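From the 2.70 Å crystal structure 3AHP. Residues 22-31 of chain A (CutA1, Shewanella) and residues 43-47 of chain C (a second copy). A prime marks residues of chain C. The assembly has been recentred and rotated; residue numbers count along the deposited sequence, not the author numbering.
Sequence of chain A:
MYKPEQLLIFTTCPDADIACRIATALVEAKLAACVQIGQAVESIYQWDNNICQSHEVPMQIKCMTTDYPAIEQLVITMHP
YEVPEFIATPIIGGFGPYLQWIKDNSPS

Chain A (22-31) IATALVEAKL
Chain C, residues 43-47: SIYQW

The most unusual feature of this contact is a pair of acceptors facing each other without a proton between them: Val27 O lies 3.3 Å from Gln46′ OE1, and neither atom can donate. No hydrogen bond crosses between the stretches; the 287 Å² of buried surface combines apolar packing, centred on Val27 and Ile44′, with the polar side chain of Gln46′ and the aliphatic end of Lys30.

Chain A supplies a helix through Glu28, already under way at Ile22; chain C supplies an extended strand already under way at Ser43′. Their N-to-C directions differ by 26° (signed crossing angle -26°), and the axes approach to 8.2 Å. The register is set by CA pairs, Ala23 with Ile44′ at 6.9 Å and Val27 with Tyr45′ at 6.3 Å.

Ala23 and Val27, one helical turn apart, both direct CA-to-CB toward the strand. Ile44′ (phi/psi -107/125, chi1 m, chi2 90°) points back at them: its CD1 lies 4.2 Å from Ala23 CB, and its CG2 lies 3.8 Å from Val27 CG1. Val27 has an off-well chi1 of -12°, and its CG2 also comes within 4.2 Å of the backbone C of Tyr45′. That tyrosine (-146/175, chi1 p) points away, in keeping with the alternation usual in a strand, whereas Gln46′ (-113/149) points toward the helix with chi1 p, chi2 t and chi3 102°.

The helix ends in a Schellman motif. Leu31 N bonds to Leu26 O at 3.0 Å, and Lys30 N makes a weak bond to Val27 O at 3.1 Å, which gives this carbonyl a donor within its own chain. Lys30 adopts positive phi (56/35). Its CA-to-CB bond points sideways, but the chain (chi1 m, chi2 t, chi3 t, chi4 133°) brings its end nearer the strand, placing Lys30 CE 3.4 Å from Gln46′ OE1.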

# COMPACT_ATOMS: atom_id res chain seq x y z
N ILE A 22 0.65 19.68 -2.08
CA ILE A 22 -0.69 19.09 -1.90
C ILE A 22 -0.90 18.39 -0.54
O ILE A 22 -1.99 18.46 0.03
CB ILE A 22 -1.04 18.12 -3.04
CG1 ILE A 22 -1.01 18.83 -4.38
CG2 ILE A 22 -2.40 17.48 -2.79
CD1 ILE A 22 -1.74 18.06 -5.48
N ALA A 23 0.11 17.69 -0.05
CA ALA A 23 0.01 17.10 1.29
C ALA A 23 -0.21 18.18 2.36
O ALA A 23 -0.97 17.96 3.30
CB ALA A 23 1.25 16.29 1.61
N THR A 24 0.50 19.30 2.23
CA THR A 24 0.46 20.36 3.23
C THR A 24 -0.91 21.01 3.28
O THR A 24 -1.46 21.26 4.35
CB THR A 24 1.50 21.44 2.94
OG1 THR A 24 2.79 20.84 2.84
CG2 THR A 24 1.53 22.46 4.06
N ALA A 25 -1.48 21.22 2.12
CA ALA A 25 -2.80 21.73 2.03
C ALA A 25 -3.77 20.83 2.72
O ALA A 25 -4.59 21.27 3.45
CB ALA A 25 -3.16 21.90 0.62
N LEU A 26 -3.66 19.56 2.48
CA LEU A 26 -4.66 18.63 2.89
C LEU A 26 -4.56 18.48 4.39
O LEU A 26 -5.48 18.10 5.03
CB LEU A 26 -4.35 17.32 2.22
CG LEU A 26 -5.32 16.31 1.70
CD1 LEU A 26 -6.42 16.91 0.99
CD2 LEU A 26 -4.53 15.44 0.82
N VAL A 27 -3.42 18.79 4.95
CA VAL A 27 -3.27 18.65 6.35
C VAL A 27 -3.45 19.92 7.14
O VAL A 27 -3.88 19.89 8.25
CB VAL A 27 -2.04 17.83 6.78
CG1 VAL A 27 -1.41 17.12 5.66
CG2 VAL A 27 -1.09 18.64 7.44
N GLU A 28 -3.15 21.04 6.52
CA GLU A 28 -3.57 22.37 6.96
C GLU A 28 -5.09 22.46 7.04
O GLU A 28 -5.63 23.09 7.93
CB GLU A 28 -3.04 23.45 6.03
CG GLU A 28 -2.22 24.51 6.74
CD GLU A 28 -1.05 24.99 5.89
OE1 GLU A 28 0.12 24.86 6.35
OE2 GLU A 28 -1.30 25.48 4.76
N ALA A 29 -5.76 21.80 6.11
CA ALA A 29 -7.21 21.84 6.05
C ALA A 29 -7.81 20.81 7.00
O ALA A 29 -9.03 20.67 7.09
CB ALA A 29 -7.67 21.60 4.62
N LYS A 30 -6.95 20.08 7.69
CA LYS A 30 -7.37 19.01 8.62
C LYS A 30 -8.24 17.96 7.93
O LYS A 30 -9.17 17.41 8.53
CB LYS A 30 -8.06 19.60 9.87
CG LYS A 30 -7.22 20.61 10.61
CD LYS A 30 -7.74 20.90 12.01
CE LYS A 30 -6.60 21.41 12.91
NZ LYS A 30 -7.00 22.60 13.69
N LEU A 31 -7.94 17.69 6.67
CA LEU A 31 -8.73 16.75 5.89
C LEU A 31 -8.03 15.39 5.93
O LEU A 31 -8.67 14.34 5.97
CB LEU A 31 -8.95 17.26 4.45
CG LEU A 31 -10.08 18.28 4.25
CD1 LEU A 31 -10.16 18.81 2.85
CD2 LEU A 31 -11.42 17.71 4.63
N SER C 43 6.54 11.81 6.26
CA SER C 43 5.20 11.91 6.85
C SER C 43 4.90 13.37 7.22
O SER C 43 5.65 14.00 7.96
CB SER C 43 5.09 11.03 8.10
OG SER C 43 5.59 9.73 7.86
N ILE C 44 3.81 13.89 6.68
CA ILE C 44 3.33 15.23 7.04
C ILE C 44 2.08 15.07 7.89
O ILE C 44 1.15 14.35 7.53
CB ILE C 44 3.01 16.08 5.76
CG1 ILE C 44 4.29 16.36 4.97
CG2 ILE C 44 2.37 17.41 6.13
CD1 ILE C 44 4.59 15.33 3.93
N TYR C 45 2.11 15.66 9.07
CA TYR C 45 0.96 15.63 9.99
C TYR C 45 0.94 16.97 10.73
O TYR C 45 1.85 17.78 10.55
CB TYR C 45 1.08 14.43 10.96
CG TYR C 45 2.41 14.33 11.69
CD1 TYR C 45 2.52 14.66 13.04
CD2 TYR C 45 3.56 13.92 11.03
CE1 TYR C 45 3.73 14.58 13.70
CE2 TYR C 45 4.78 13.85 11.68
CZ TYR C 45 4.85 14.19 13.01
OH TYR C 45 6.06 14.13 13.65
N GLN C 46 -0.08 17.22 11.55
CA GLN C 46 0.04 18.31 12.52
C GLN C 46 0.08 17.95 14.01
O GLN C 46 -0.43 16.91 14.43
CB GLN C 46 -0.83 19.53 12.19
CG GLN C 46 -2.34 19.36 12.33
CD GLN C 46 -3.07 20.70 12.28
OE1 GLN C 46 -3.66 21.08 11.27
NE2 GLN C 46 -3.00 21.45 13.38
N TRP C 47 0.79 18.79 14.77
CA TRP C 47 0.98 18.65 16.23
C TRP C 47 1.08 20.06 16.85
O TRP C 47 2.00 20.82 16.51
CB TRP C 47 2.27 17.87 16.53
CG TRP C 47 2.27 17.00 17.78
CD1 TRP C 47 2.24 15.63 17.82
CD2 TRP C 47 2.41 17.45 19.14
NE1 TRP C 47 2.31 15.20 19.13
CE2 TRP C 47 2.41 16.29 19.96
CE3 TRP C 47 2.51 18.70 19.76
CZ2 TRP C 47 2.50 16.35 21.36
CZ3 TRP C 47 2.61 18.76 21.15
CH2 TRP C 47 2.60 17.59 21.94